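Local coordinates for lipoprotein (PDB 3O0Y) that is of unknown function, a putative bacterial lipoprotein whose family falls in the peptidase clan MA, so that a peptidase-like role is possible but unproven, at residues Ser390-Val395 with Ile416-Leu421; Ala354-Leu359 with Arg422-Asn427; Asn88-Ile93 with Asn104-Met109; Ala110-Tyr115 with Arg462-Asn467. All coordinates share one frame; numbering follows the deposited sequence.

Interaction 1 (Ser390-Val395 with Ile416-Leu421)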
loop_
_atom_site.group_PDB
_atom_site.type_symbol
_atom_site.label_atom_id
_atom_site.label_comp_id
_atom_site.label_asym_id
_atom_site.label_seq_id
_atom_site.Cartn_x
_atom_site.Cartn_y
_atom_site.Cartn_z
ATOM N N SER A 390 2.529 12.067 -12.790
ATOM C CA SER A 390 1.254 11.538 -13.239
ATOM C C SER A 390 1.472 10.078 -13.579
ATOM O O SER A 390 2.543 9.713 -14.089
ATOM C CB SER A 390 0.680 12.350 -14.416
ATOM O OG SER A 390 1.615 12.426 -15.470
ATOM N N PHE A 391 0.478 9.225 -13.382
ATOM C CA PHE A 391 0.562 7.890 -13.901
ATOM C C PHE A 391 0.674 7.957 -15.423
ATOM O O PHE A 391 0.030 8.768 -16.069
ATOM C CB PHE A 391 -0.655 7.052 -13.549
ATOM C CG PHE A 391 -0.722 6.620 -12.137
ATOM C CD1 PHE A 391 0.070 5.591 -11.676
ATOM C CD2 PHE A 391 -1.605 7.171 -11.259
ATOM C CE1 PHE A 391 -0.046 5.122 -10.383
ATOM C CE2 PHE A 391 -1.686 6.734 -9.937
ATOM C CZ PHE A 391 -0.914 5.717 -9.497
ATOM N N PRO A 392 1.540 7.116 -16.009
ATOM C CA PRO A 392 1.663 7.108 -17.483
ATOM C C PRO A 392 0.339 6.700 -18.123
ATOM O O PRO A 392 -0.406 5.931 -17.525
ATOM C CB PRO A 392 2.710 6.007 -17.756
ATOM C CG PRO A 392 3.404 5.742 -16.430
ATOM C CD PRO A 392 2.469 6.200 -15.329
ATOM N N VAL A 393 0.140 7.119 -19.372
ATOM C CA VAL A 393 -1.112 6.872 -20.097
ATOM C C VAL A 393 -1.407 5.365 -20.206
ATOM O O VAL A 393 -2.562 4.923 -20.057
ATOM C CB VAL A 393 -1.088 7.565 -21.450
ATOM C CG1 VAL A 393 -2.083 6.895 -22.391
ATOM C CG2 VAL A 393 -1.327 9.092 -21.294
ATOM N N GLU A 394 -0.355 4.559 -20.320
ATOM C CA GLU A 394 -0.481 3.094 -20.392
ATOM C C GLU A 394 -1.035 2.436 -19.190
ATOM O O GLU A 394 -1.533 1.310 -19.290
ATOM C CB GLU A 394 0.883 2.413 -20.648
ATOM C CG GLU A 394 1.779 3.137 -21.624
ATOM C CD GLU A 394 2.618 4.273 -20.997
ATOM O OE1 GLU A 394 3.548 3.968 -20.196
ATOM O OE2 GLU A 394 2.392 5.460 -21.398
ATOM N N VAL A 395 -0.901 3.054 -18.007
ATOM C CA VAL A 395 -1.346 2.375 -16.820
ATOM C C VAL A 395 -2.510 3.087 -16.128
ATOM O O VAL A 395 -3.130 2.521 -15.254
ATOM C CB VAL A 395 -0.152 2.113 -15.865
ATOM C CG1 VAL A 395 1.074 1.612 -16.716
ATOM C CG2 VAL A 395 0.209 3.387 -15.128
ATOM N N ILE A 416 7.600 9.385 -4.419
ATOM C CA ILE A 416 6.713 9.978 -5.433
ATOM C C ILE A 416 5.253 9.869 -5.066
ATOM O O ILE A 416 4.745 8.791 -4.721
ATOM C CB ILE A 416 6.930 9.261 -6.812
ATOM C CG1 ILE A 416 8.426 9.409 -7.237
ATOM C CG2 ILE A 416 5.987 9.813 -7.912
ATOM C CD1 ILE A 416 8.810 8.382 -8.297
ATOM N N TYR A 417 4.589 11.007 -5.185
ATOM C CA TYR A 417 3.168 11.147 -5.154
ATOM C C TYR A 417 2.716 11.050 -6.598
ATOM O O TYR A 417 2.978 11.904 -7.420
ATOM C CB TYR A 417 2.795 12.470 -4.471
ATOM C CG TYR A 417 1.358 12.983 -4.621
ATOM C CD1 TYR A 417 0.300 12.183 -4.942
ATOM C CD2 TYR A 417 1.089 14.293 -4.286
ATOM C CE1 TYR A 417 -0.995 12.705 -5.025
ATOM C CE2 TYR A 417 -0.204 14.810 -4.410
ATOM C CZ TYR A 417 -1.230 14.005 -4.746
ATOM O OH TYR A 417 -2.509 14.505 -4.825
ATOM N N TRP A 418 2.063 9.928 -6.884
ATOM C CA TRP A 418 1.484 9.680 -8.155
ATOM C C TRP A 418 0.034 10.144 -8.215
ATOM O O TRP A 418 -0.778 9.852 -7.303
ATOM C CB TRP A 418 1.473 8.217 -8.477
ATOM C CG TRP A 418 2.799 7.608 -8.573
ATOM C CD1 TRP A 418 3.496 7.093 -7.525
ATOM C CD2 TRP A 418 3.645 7.457 -9.741
ATOM N NE1 TRP A 418 4.717 6.592 -7.963
ATOM C CE2 TRP A 418 4.841 6.822 -9.308
ATOM C CE3 TRP A 418 3.521 7.814 -11.078
ATOM C CZ2 TRP A 418 5.901 6.536 -10.182
ATOM C CZ3 TRP A 418 4.562 7.560 -11.961
ATOM C CH2 TRP A 418 5.750 6.893 -11.501
ATOM N N ILE A 419 -0.280 10.868 -9.277
ATOM C CA ILE A 419 -1.647 11.343 -9.517
ATOM C C ILE A 419 -2.217 10.822 -10.832
ATOM O O ILE A 419 -1.514 10.816 -11.837
ATOM C CB ILE A 419 -1.659 12.922 -9.445
ATOM C CG1 ILE A 419 -3.078 13.432 -9.546
ATOM C CG2 ILE A 419 -0.757 13.519 -10.488
ATOM C CD1 ILE A 419 -3.940 13.178 -8.316
ATOM N N ASN A 420 -3.489 10.372 -10.832
ATOM C CA ASN A 420 -4.137 9.869 -12.057
ATOM C C ASN A 420 -4.838 10.989 -12.802
ATOM O O ASN A 420 -5.801 11.575 -12.265
ATOM C CB ASN A 420 -5.172 8.834 -11.680
ATOM C CG ASN A 420 -5.577 8.009 -12.834
ATOM O OD1 ASN A 420 -5.775 8.506 -13.932
ATOM N ND2 ASN A 420 -5.709 6.703 -12.611
ATOM N N LEU A 421 -4.298 11.381 -13.953
ATOM C CA LEU A 421 -4.896 12.442 -14.754
ATOM C C LEU A 421 -5.825 11.948 -15.867
ATOM O O LEU A 421 -6.189 12.733 -16.780
ATOM C CB LEU A 421 -3.790 13.312 -15.289
ATOM C CG LEU A 421 -2.722 13.884 -14.364
ATOM C CD1 LEU A 421 -1.694 14.631 -15.192
ATOM C CD2 LEU A 421 -3.473 14.743 -13.331
HETATM O O HOH W 1 -2.401 9.781 -15.372
#
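The carbonyl oxygen Ile419 O is gripped twice from the neighbouring strand and the residue after it: Phe391 N donates a hydrogen bond to Ile419 O over 3.0 Å, N-H...O angle 156°, and Ser390 CA lies 3.2 Å from Ile419 O in a CA-H...O contact. The Phe391 donor sits above the carbonyl plane. Phe391 CG is anti to its own carbonyl carbon (chi1 -74°), and the ring reaches Trp418, whose CB stands over one face, offset toward the rim, 3.6 Å from Phe391 CZ. The two aromatic planes are nearly parallel but slid apart, so CH-pi contact from Trp418 CB replaces true stacking. This is the parallel edge of a small mixed sheet, in which strand 416-419 runs between 387-390 and 402-405 and Ser390 bridges to Ile419. On the sheet face shared by those two residues, small Ser390 suits a tight spot, its CB only 3.4 Å from Leu421 CD1. An alanine in place of Phe391, whose side chain also touches Ala399 and Pro400, would probably open a gap under Trp418 CB. Past the bridge a water takes over, donating to Phe391 O at 2.7 Å and accepting from Leu421 N at 2.9 Å. The amide of Asn420, whose CB borders the phenyl ring, spends its hydrogens on Gln396 O and Pro400 O, and its OD1 accepts from Arg422 N.

Interaction 2 (Ala354-Leu359 with Arg422-Asn427)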
loop_
_atom_site.group_PDB
_atom_site.type_symbol
_atom_site.label_atom_id
_atom_site.label_comp_id
_atom_site.label_asym_id
_atom_site.label_seq_id
_atom_site.Cartn_x
_atom_site.Cartn_y
_atom_site.Cartn_z
ATOM N N ALA A 354 -3.797 22.169 -20.632
ATOM C CA ALA A 354 -3.705 23.289 -19.690
ATOM C C ALA A 354 -4.413 22.908 -18.389
ATOM O O ALA A 354 -4.010 23.322 -17.297
ATOM C CB ALA A 354 -4.337 24.533 -20.252
ATOM N N GLY A 355 -5.488 22.151 -18.479
ATOM C CA GLY A 355 -6.244 21.815 -17.263
ATOM C C GLY A 355 -5.394 20.865 -16.414
ATOM O O GLY A 355 -5.382 20.919 -15.182
ATOM N N ARG A 356 -4.739 19.901 -17.061
ATOM C CA ARG A 356 -3.860 19.018 -16.342
ATOM C C ARG A 356 -2.651 19.766 -15.754
ATOM O O ARG A 356 -2.201 19.452 -14.646
ATOM C CB ARG A 356 -3.502 17.801 -17.185
ATOM C CG ARG A 356 -4.641 16.856 -17.308
ATOM C CD ARG A 356 -4.386 15.787 -18.397
ATOM N NE ARG A 356 -5.524 14.861 -18.402
ATOM C CZ ARG A 356 -6.670 15.051 -19.022
ATOM N NH1 ARG A 356 -7.636 14.144 -18.930
ATOM N NH2 ARG A 356 -6.839 16.095 -19.802
ATOM N N GLU A 357 -2.101 20.736 -16.493
ATOM C CA GLU A 357 -1.076 21.584 -15.928
ATOM C C GLU A 357 -1.511 22.366 -14.712
ATOM O O GLU A 357 -0.703 22.563 -13.742
ATOM C CB GLU A 357 -0.530 22.590 -17.005
ATOM C CG GLU A 357 0.321 21.914 -18.096
ATOM C CD GLU A 357 0.654 22.819 -19.303
ATOM O OE1 GLU A 357 -0.052 23.845 -19.547
ATOM O OE2 GLU A 357 1.622 22.409 -20.057
ATOM N N GLU A 358 -2.748 22.819 -14.725
ATOM C CA GLU A 358 -3.315 23.547 -13.596
ATOM C C GLU A 358 -3.417 22.635 -12.386
ATOM O O GLU A 358 -3.042 23.002 -11.276
ATOM C CB GLU A 358 -4.683 24.149 -13.931
ATOM C CG GLU A 358 -5.148 25.119 -12.797
ATOM C CD GLU A 358 -6.548 25.686 -12.989
ATOM O OE1 GLU A 358 -7.172 25.415 -14.008
ATOM O OE2 GLU A 358 -7.047 26.320 -12.046
ATOM N N LEU A 359 -3.938 21.419 -12.571
ATOM C CA LEU A 359 -4.015 20.475 -11.514
ATOM C C LEU A 359 -2.645 20.219 -10.891
ATOM O O LEU A 359 -2.472 20.256 -9.678
ATOM C CB LEU A 359 -4.686 19.191 -12.027
ATOM C CG LEU A 359 -5.060 18.121 -11.058
ATOM C CD1 LEU A 359 -6.014 17.018 -11.772
ATOM C CD2 LEU A 359 -3.811 17.473 -10.443
ATOM N N ARG A 422 -6.256 10.684 -15.787
ATOM C CA ARG A 422 -7.095 10.171 -16.890
ATOM C C ARG A 422 -8.384 10.961 -17.093
ATOM O O ARG A 422 -8.730 11.324 -18.251
ATOM C CB ARG A 422 -7.487 8.728 -16.660
ATOM C CG ARG A 422 -8.284 8.053 -17.804
ATOM C CD ARG A 422 -8.749 6.611 -17.470
ATOM N NE ARG A 422 -10.043 6.586 -16.774
ATOM C CZ ARG A 422 -10.246 6.357 -15.460
ATOM N NH1 ARG A 422 -9.264 6.040 -14.606
ATOM N NH2 ARG A 422 -11.491 6.402 -14.999
ATOM N N ASP A 423 -9.103 11.223 -15.990
ATOM C CA ASP A 423 -10.450 11.795 -16.079
ATOM C C ASP A 423 -10.576 12.993 -15.122
ATOM O O ASP A 423 -10.463 12.820 -13.892
ATOM C CB ASP A 423 -11.413 10.727 -15.606
ATOM C CG ASP A 423 -12.889 11.174 -15.713
ATOM O OD1 ASP A 423 -13.155 12.331 -16.199
ATOM O OD2 ASP A 423 -13.761 10.364 -15.273
ATOM N N MET A 424 -10.837 14.171 -15.681
ATOM C CA MET A 424 -10.918 15.366 -14.845
ATOM C C MET A 424 -12.146 15.261 -13.901
ATOM O O MET A 424 -12.154 15.810 -12.800
ATOM C CB MET A 424 -10.842 16.671 -15.662
ATOM C CG MET A 424 -9.398 17.073 -16.225
ATOM S SD MET A 424 -8.031 17.114 -15.063
ATOM C CE MET A 424 -7.539 15.312 -15.053
ATOM N N LYS A 425 -13.184 14.535 -14.324
ATOM C CA LYS A 425 -14.379 14.407 -13.481
ATOM C C LYS A 425 -14.078 13.619 -12.206
ATOM O O LYS A 425 -14.760 13.786 -11.187
ATOM C CB LYS A 425 -15.561 13.779 -14.240
ATOM C CG LYS A 425 -15.763 14.248 -15.689
ATOM C CD LYS A 425 -16.194 15.709 -15.798
ATOM C CE LYS A 425 -17.135 16.021 -17.023
ATOM N NZ LYS A 425 -17.833 14.802 -17.556
ATOM N N ALA A 426 -13.026 12.805 -12.246
ATOM C CA ALA A 426 -12.545 12.017 -11.124
ATOM C C ALA A 426 -11.578 12.813 -10.208
ATOM O O ALA A 426 -11.082 12.297 -9.246
ATOM C CB ALA A 426 -11.857 10.726 -11.663
ATOM N N ASN A 427 -11.278 14.042 -10.599
ATOM C CA ASN A 427 -10.380 14.962 -9.878
ATOM C C ASN A 427 -11.029 16.274 -9.540
ATOM O O ASN A 427 -10.495 17.333 -9.879
ATOM C CB ASN A 427 -9.143 15.243 -10.727
ATOM C CG ASN A 427 -8.192 14.021 -10.836
ATOM O OD1 ASN A 427 -8.184 13.290 -11.863
ATOM N ND2 ASN A 427 -7.428 13.810 -9.826
#
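An Asx turn running into a short 3-10 turn, in the loop between strand 416-419 and helix 432-439, packs through Met424 against Arg356 and Leu359 near the start of helix 353-373. Asp423 OD1 makes the turn by accepting from Lys425 N at 2.9 Å, the N-H coming from above the carboxylate plane; the short side chain of an aspartate suits this reach. Met424, flexible enough to bend at chi2 and chi3, lays its methyl CE over one face of the Arg356 guanidinium, 3.9 Å from Arg356 NE. At the edge of that flat group Arg356 NH1 gives a weak hydrogen bond to Arg422 O, 3.1 Å long and bent to 131°. The firmer partners lie just outside: Arg356 NE donates to Leu421 O, and Arg356 NH2 forms a salt bridge with Asp351. Several bonds around its edge thus fix the rotation of the guanidinium while the thioether covers a face. An alanine at Arg356 would probably leave Leu421 O and Arg422 O without these donors and Asp351 without its opposite charge. One turn further on, Leu359 CG is anti to the backbone N (chi1 -171°), and the apolar side chain continues the patch: Leu359 CD1 meets Met424 SD at 3.9 Å, and Leu359, crossing the Asn427 side chain at about a right angle, brings CD1 to 3.7 Å from Asn427 CB.

Interaction 3 (Asn88-Ile93 with Asn104-Met109)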
loop_
_atom_site.group_PDB
_atom_site.type_symbol
_atom_site.label_atom_id
_atom_site.label_comp_id
_atom_site.label_asym_id
_atom_site.label_seq_id
_atom_site.Cartn_x
_atom_site.Cartn_y
_atom_site.Cartn_z
ATOM N N ASN A 88 9.969 -16.989 16.601
ATOM C CA ASN A 88 9.871 -17.694 17.841
ATOM C C ASN A 88 11.204 -17.600 18.651
ATOM O O ASN A 88 11.182 -17.499 19.860
ATOM C CB ASN A 88 9.456 -19.160 17.551
ATOM C CG ASN A 88 8.000 -19.267 17.310
ATOM O OD1 ASN A 88 7.229 -18.439 17.818
ATOM N ND2 ASN A 88 7.580 -20.286 16.507
ATOM N N THR A 89 12.332 -17.599 17.992
ATOM C CA THR A 89 13.639 -17.536 18.681
ATOM C C THR A 89 13.769 -16.131 19.282
ATOM O O THR A 89 14.115 -15.987 20.481
ATOM C CB THR A 89 14.771 -17.810 17.720
ATOM O OG1 THR A 89 14.606 -19.149 17.213
ATOM C CG2 THR A 89 16.122 -17.647 18.433
ATOM N N ILE A 90 13.420 -15.118 18.473
ATOM C CA ILE A 90 13.450 -13.702 18.963
ATOM C C ILE A 90 12.576 -13.595 20.212
ATOM O O ILE A 90 12.984 -13.052 21.226
ATOM C CB ILE A 90 12.906 -12.701 17.916
ATOM C CG1 ILE A 90 13.881 -12.602 16.752
ATOM C CG2 ILE A 90 12.700 -11.287 18.524
ATOM C CD1 ILE A 90 13.419 -11.808 15.522
ATOM N N ALA A 91 11.372 -14.158 20.170
ATOM C CA ALA A 91 10.428 -13.979 21.254
ATOM C C ALA A 91 10.891 -14.594 22.593
ATOM O O ALA A 91 10.443 -14.185 23.637
ATOM C CB ALA A 91 8.965 -14.541 20.838
ATOM N N GLY A 92 11.703 -15.628 22.533
ATOM C CA GLY A 92 12.113 -16.361 23.723
ATOM C C GLY A 92 13.326 -15.782 24.430
ATOM O O GLY A 92 13.615 -16.159 25.552
ATOM N N ILE A 93 14.030 -14.844 23.798
ATOM C CA ILE A 93 15.304 -14.366 24.332
ATOM C C ILE A 93 15.041 -13.434 25.516
ATOM O O ILE A 93 14.115 -12.659 25.504
ATOM C CB ILE A 93 16.147 -13.722 23.243
ATOM C CG1 ILE A 93 16.726 -14.839 22.381
ATOM C CG2 ILE A 93 17.233 -12.769 23.832
ATOM C CD1 ILE A 93 17.225 -14.365 21.104
ATOM N N ASN A 104 11.634 -2.709 22.661
ATOM C CA ASN A 104 10.674 -2.523 21.581
ATOM C C ASN A 104 11.185 -3.193 20.264
ATOM O O ASN A 104 10.406 -3.672 19.484
ATOM C CB ASN A 104 10.466 -1.033 21.297
ATOM C CG ASN A 104 9.529 -0.363 22.288
ATOM O OD1 ASN A 104 8.887 -1.024 23.129
ATOM N ND2 ASN A 104 9.501 0.994 22.238
ATOM N N ASN A 105 12.489 -3.153 19.990
ATOM C CA ASN A 105 13.022 -3.868 18.836
ATOM C C ASN A 105 12.658 -5.348 18.888
ATOM O O ASN A 105 12.287 -5.904 17.881
ATOM C CB ASN A 105 14.535 -3.734 18.723
ATOM C CG ASN A 105 14.997 -2.373 18.216
ATOM O OD1 ASN A 105 14.256 -1.677 17.578
ATOM N ND2 ASN A 105 16.298 -2.052 18.441
ATOM N N GLN A 106 12.777 -5.971 20.063
ATOM C CA GLN A 106 12.443 -7.378 20.197
ATOM C C GLN A 106 11.004 -7.627 19.887
ATOM O O GLN A 106 10.676 -8.566 19.160
ATOM C CB GLN A 106 12.767 -7.890 21.617
ATOM C CG GLN A 106 12.458 -9.367 21.765
ATOM C CD GLN A 106 12.896 -9.868 23.154
ATOM O OE1 GLN A 106 12.968 -9.077 24.104
ATOM N NE2 GLN A 106 13.327 -11.094 23.230
ATOM N N GLN A 107 10.128 -6.845 20.496
ATOM C CA GLN A 107 8.685 -7.033 20.296
ATOM C C GLN A 107 8.276 -6.756 18.867
ATOM O O GLN A 107 7.551 -7.585 18.238
ATOM C CB GLN A 107 7.896 -6.164 21.241
ATOM C CG GLN A 107 6.388 -6.343 21.076
ATOM C CD GLN A 107 5.580 -5.701 22.240
ATOM O OE1 GLN A 107 6.173 -5.356 23.257
ATOM N NE2 GLN A 107 4.228 -5.613 22.100
ATOM N N VAL A 108 8.754 -5.659 18.295
ATOM C CA VAL A 108 8.434 -5.335 16.918
ATOM C C VAL A 108 9.017 -6.370 15.958
ATOM O O VAL A 108 8.357 -6.843 15.041
ATOM C CB VAL A 108 8.890 -3.946 16.515
ATOM C CG1 VAL A 108 8.663 -3.708 15.008
ATOM C CG2 VAL A 108 8.164 -2.943 17.424
ATOM N N MET A 109 10.280 -6.741 16.131
ATOM C CA MET A 109 10.829 -7.667 15.190
ATOM C C MET A 109 10.228 -9.094 15.289
ATOM O O MET A 109 10.146 -9.763 14.269
ATOM C CB MET A 109 12.350 -7.726 15.283
ATOM C CG MET A 109 13.012 -6.478 14.781
ATOM S SD MET A 109 12.894 -6.140 13.002
ATOM C CE MET A 109 13.686 -7.676 12.366
#
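Gln106 NE2 gives both its hydrogens to backbone carbonyls of 88-93: one bond runs 2.8 Å to Ile90 O, nearly straight at 169°, and the other 2.9 Å from Gln106 NE2 to Ile93 O. Both acceptors lie close to the plane of the Gln106 amide, as its two N-H bonds require, so the pair of bonds fixes the rotation of the amide. A glutamine suits the place because it brings two hydrogens on one nitrogen without a charge, to one carbonyl in the last helical turn, which otherwise takes a weak bond from Ile93 N, and one just past it; the partial negative charge expected at the helix end would probably favour the donor at Ile90 O. The reach is made by an extended chain, with CG anti to the backbone N (chi1 -179°). Beneath the polar tip, branched Ile90 fills the space between the helices. Its CG2 rests 3.8 Å from Gln106 CG, the two side chains lying alongside and pointing opposite ways, and Ile90 CD1 comes to 4.2 Å from Met109 CB. Ile93 adds its CB, 3.9 Å from Gln106 NE2. Together these contacts close an alpha-alpha hairpin: helices 73-92 and 100-117 are consecutive in the chain, and their short segments run near antiparallel at 151° with axes 9.1 Å apart. Around the hairpin, Asn104 bonds to Arg600 and Asn601 and Asn105 to Arg461. Helix 27-44 touches Ile93 and Met109, while helices 459-462 and 595-608 pack on the second helix through Asn104 and Val108.

Interaction 4 (Ala110-Tyr115 with Arg462-Asn467)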
loop_
_atom_site.group_PDB
_atom_site.type_symbol
_atom_site.label_atom_id
_atom_site.label_comp_id
_atom_site.label_asym_id
_atom_site.label_seq_id
_atom_site.Cartn_x
_atom_site.Cartn_y
_atom_site.Cartn_z
ATOM N N ALA A 110 9.871 -9.549 16.485
ATOM C CA ALA A 110 9.110 -10.846 16.625
ATOM C C ALA A 110 7.781 -10.716 15.861
ATOM O O ALA A 110 7.355 -11.627 15.147
ATOM C CB ALA A 110 8.872 -11.233 18.127
ATOM N N GLY A 111 7.140 -9.552 15.989
ATOM C CA GLY A 111 5.830 -9.321 15.295
ATOM C C GLY A 111 5.979 -9.287 13.791
ATOM O O GLY A 111 5.160 -9.820 13.093
ATOM N N LEU A 112 7.004 -8.587 13.295
ATOM C CA LEU A 112 7.192 -8.455 11.874
ATOM C C LEU A 112 7.564 -9.756 11.219
ATOM O O LEU A 112 7.073 -10.101 10.153
ATOM C CB LEU A 112 8.223 -7.388 11.507
ATOM C CG LEU A 112 7.893 -5.968 11.464
ATOM C CD1 LEU A 112 9.152 -5.130 11.211
ATOM C CD2 LEU A 112 6.828 -5.793 10.359
ATOM N N THR A 113 8.423 -10.570 11.878
ATOM C CA THR A 113 8.794 -11.842 11.305
ATOM C C THR A 113 7.566 -12.776 11.280
ATOM O O THR A 113 7.352 -13.582 10.348
ATOM C CB THR A 113 10.007 -12.448 11.985
ATOM O OG1 THR A 113 9.845 -12.464 13.423
ATOM C CG2 THR A 113 11.297 -11.681 11.598
ATOM N N ARG A 114 6.714 -12.684 12.305
ATOM C CA ARG A 114 5.433 -13.438 12.279
ATOM C C ARG A 114 4.468 -12.903 11.185
ATOM O O ARG A 114 3.799 -13.673 10.526
ATOM C CB ARG A 114 4.733 -13.386 13.629
ATOM C CG ARG A 114 3.263 -13.793 13.685
ATOM C CD ARG A 114 2.927 -15.223 13.239
ATOM N NE ARG A 114 1.476 -15.417 13.294
ATOM C CZ ARG A 114 0.612 -14.935 12.404
ATOM N NH1 ARG A 114 1.058 -14.261 11.311
ATOM N NH2 ARG A 114 -0.675 -15.108 12.621
ATOM N N TYR A 115 4.474 -11.606 10.964
ATOM C CA TYR A 115 3.642 -11.010 9.932
ATOM C C TYR A 115 4.068 -11.557 8.572
ATOM O O TYR A 115 3.230 -11.993 7.796
ATOM C CB TYR A 115 3.846 -9.507 9.936
ATOM C CG TYR A 115 3.164 -8.731 8.855
ATOM C CD1 TYR A 115 1.809 -8.500 8.895
ATOM C CD2 TYR A 115 3.894 -8.132 7.817
ATOM C CE1 TYR A 115 1.190 -7.683 7.982
ATOM C CE2 TYR A 115 3.270 -7.291 6.904
ATOM C CZ TYR A 115 1.920 -7.090 6.980
ATOM O OH TYR A 115 1.299 -6.261 6.118
ATOM N N ARG A 462 12.919 -0.022 9.724
ATOM C CA ARG A 462 12.933 1.189 8.952
ATOM C C ARG A 462 11.917 1.228 7.789
ATOM O O ARG A 462 11.555 2.296 7.313
ATOM C CB ARG A 462 14.334 1.536 8.428
ATOM C CG ARG A 462 15.310 1.709 9.533
ATOM C CD ARG A 462 16.704 1.722 9.091
ATOM N NE ARG A 462 16.962 2.862 8.229
ATOM C CZ ARG A 462 18.090 3.028 7.523
ATOM N NH1 ARG A 462 19.083 2.149 7.627
ATOM N NH2 ARG A 462 18.278 4.114 6.797
ATOM N N ILE A 463 11.458 0.071 7.359
ATOM C CA ILE A 463 10.478 -0.083 6.272
ATOM C C ILE A 463 9.234 -0.875 6.687
ATOM O O ILE A 463 8.497 -1.398 5.828
ATOM C CB ILE A 463 11.103 -0.803 5.080
ATOM C CG1 ILE A 463 11.714 -2.141 5.490
ATOM C CG2 ILE A 463 12.267 0.069 4.502
ATOM C CD1 ILE A 463 11.873 -3.171 4.269
ATOM N N ALA A 464 9.006 -1.000 7.991
ATOM C CA ALA A 464 7.987 -1.908 8.537
ATOM C C ALA A 464 6.638 -1.516 7.946
ATOM O O ALA A 464 6.250 -0.358 8.083
ATOM C CB ALA A 464 7.947 -1.726 10.110
ATOM N N PRO A 465 5.901 -2.460 7.334
ATOM C CA PRO A 465 4.642 -2.107 6.664
ATOM C C PRO A 465 3.461 -2.441 7.572
ATOM O O PRO A 465 2.805 -3.519 7.306
ATOM C CB PRO A 465 4.543 -3.120 5.541
ATOM C CG PRO A 465 5.330 -4.244 5.972
ATOM C CD PRO A 465 6.321 -3.822 6.999
ATOM N N TYR A 466 3.400 -1.874 8.748
ATOM C CA TYR A 466 2.252 -1.905 9.641
ATOM C C TYR A 466 1.077 -1.087 9.013
ATOM O O TYR A 466 1.045 0.136 9.075
ATOM C CB TYR A 466 2.642 -1.321 10.991
ATOM C CG TYR A 466 3.422 -2.300 11.809
ATOM C CD1 TYR A 466 2.787 -3.422 12.344
ATOM C CD2 TYR A 466 4.796 -2.161 12.013
ATOM C CE1 TYR A 466 3.523 -4.388 13.050
ATOM C CE2 TYR A 466 5.487 -3.130 12.725
ATOM C CZ TYR A 466 4.868 -4.185 13.241
ATOM O OH TYR A 466 5.587 -5.126 13.999
ATOM N N ASN A 467 0.129 -1.766 8.457
ATOM C CA ASN A 467 -0.970 -1.112 7.723
ATOM C C ASN A 467 -1.781 -0.125 8.576
ATOM O O ASN A 467 -2.142 0.953 8.090
ATOM C CB ASN A 467 -1.891 -2.243 7.171
ATOM C CG ASN A 467 -2.922 -1.771 6.212
ATOM O OD1 ASN A 467 -2.610 -1.284 5.128
ATOM N ND2 ASN A 467 -4.185 -2.003 6.558
#
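Leu112 is the main bump of this contact, and Ala464, Pro465 and Tyr466 form the hollow that receives it. Its two methyls divide the work: Leu112 CD1 sits 3.8 Å from Ala464 CB, while Leu112 CD2 touches Pro465 CD at 3.9 Å and Tyr466 CE2 at 3.8 Å. The forked end of a leucine suits such a three-part hollow, and the small Ala464 lets the loop backbone come near. The Leu112 CB already points at the loop, and chi1 of -81° sets CG anti to the carbonyl carbon, within touch of the Tyr466 hydroxyl. A second fit runs the other way. The Pro465 ring is the bump, wedged between two residues one helical turn apart, with CD against Leu112 and Pro465 CG 3.8 Å from Tyr115 CE2; its compact, rigid ring suits that notch. Tyr466 closes the hollow with its outer end: although its CB points away from the helix, the phenol reaches back until Tyr466 OH is 3.5 Å from Leu112 CG. There the hydroxyl comes near the backbone of Gly111, with Gly111 C 4.2 Å from Tyr466 OH. The hydroxyl of Tyr115 is used beyond the contact, on Trp130 O. The join is thus a matter of apolar shape, between helix 100-117 and the loop from helix 459-462 to helix 467-483, with Tyr466 at the N-cap position of the latter. Helix 284-296 lies against Tyr115, and helix 73-92 packs on helix 100-117 at Ala110 and Thr113.

From the N terminus, interaction 3 comes first and closes a short hairpin between helices 73-92 and 100-117. Helix 100-117 then continues directly into interaction 4, which touches interaction 3 and spans 346 residues before the chain returns at 462-467. Within that long excursion, interaction 2 joins helix 353-373 to the loop at 422-427, and inside interaction 2 lies interaction 1, the parallel strand edge of the small sheet. The loops are therefore in series or nested, and none cross. Interactions 1 and 2 adjoin, their centres about 12 Å apart, and tie sheet to helix; they lie across the chain's centre from the helical pair 3 and 4.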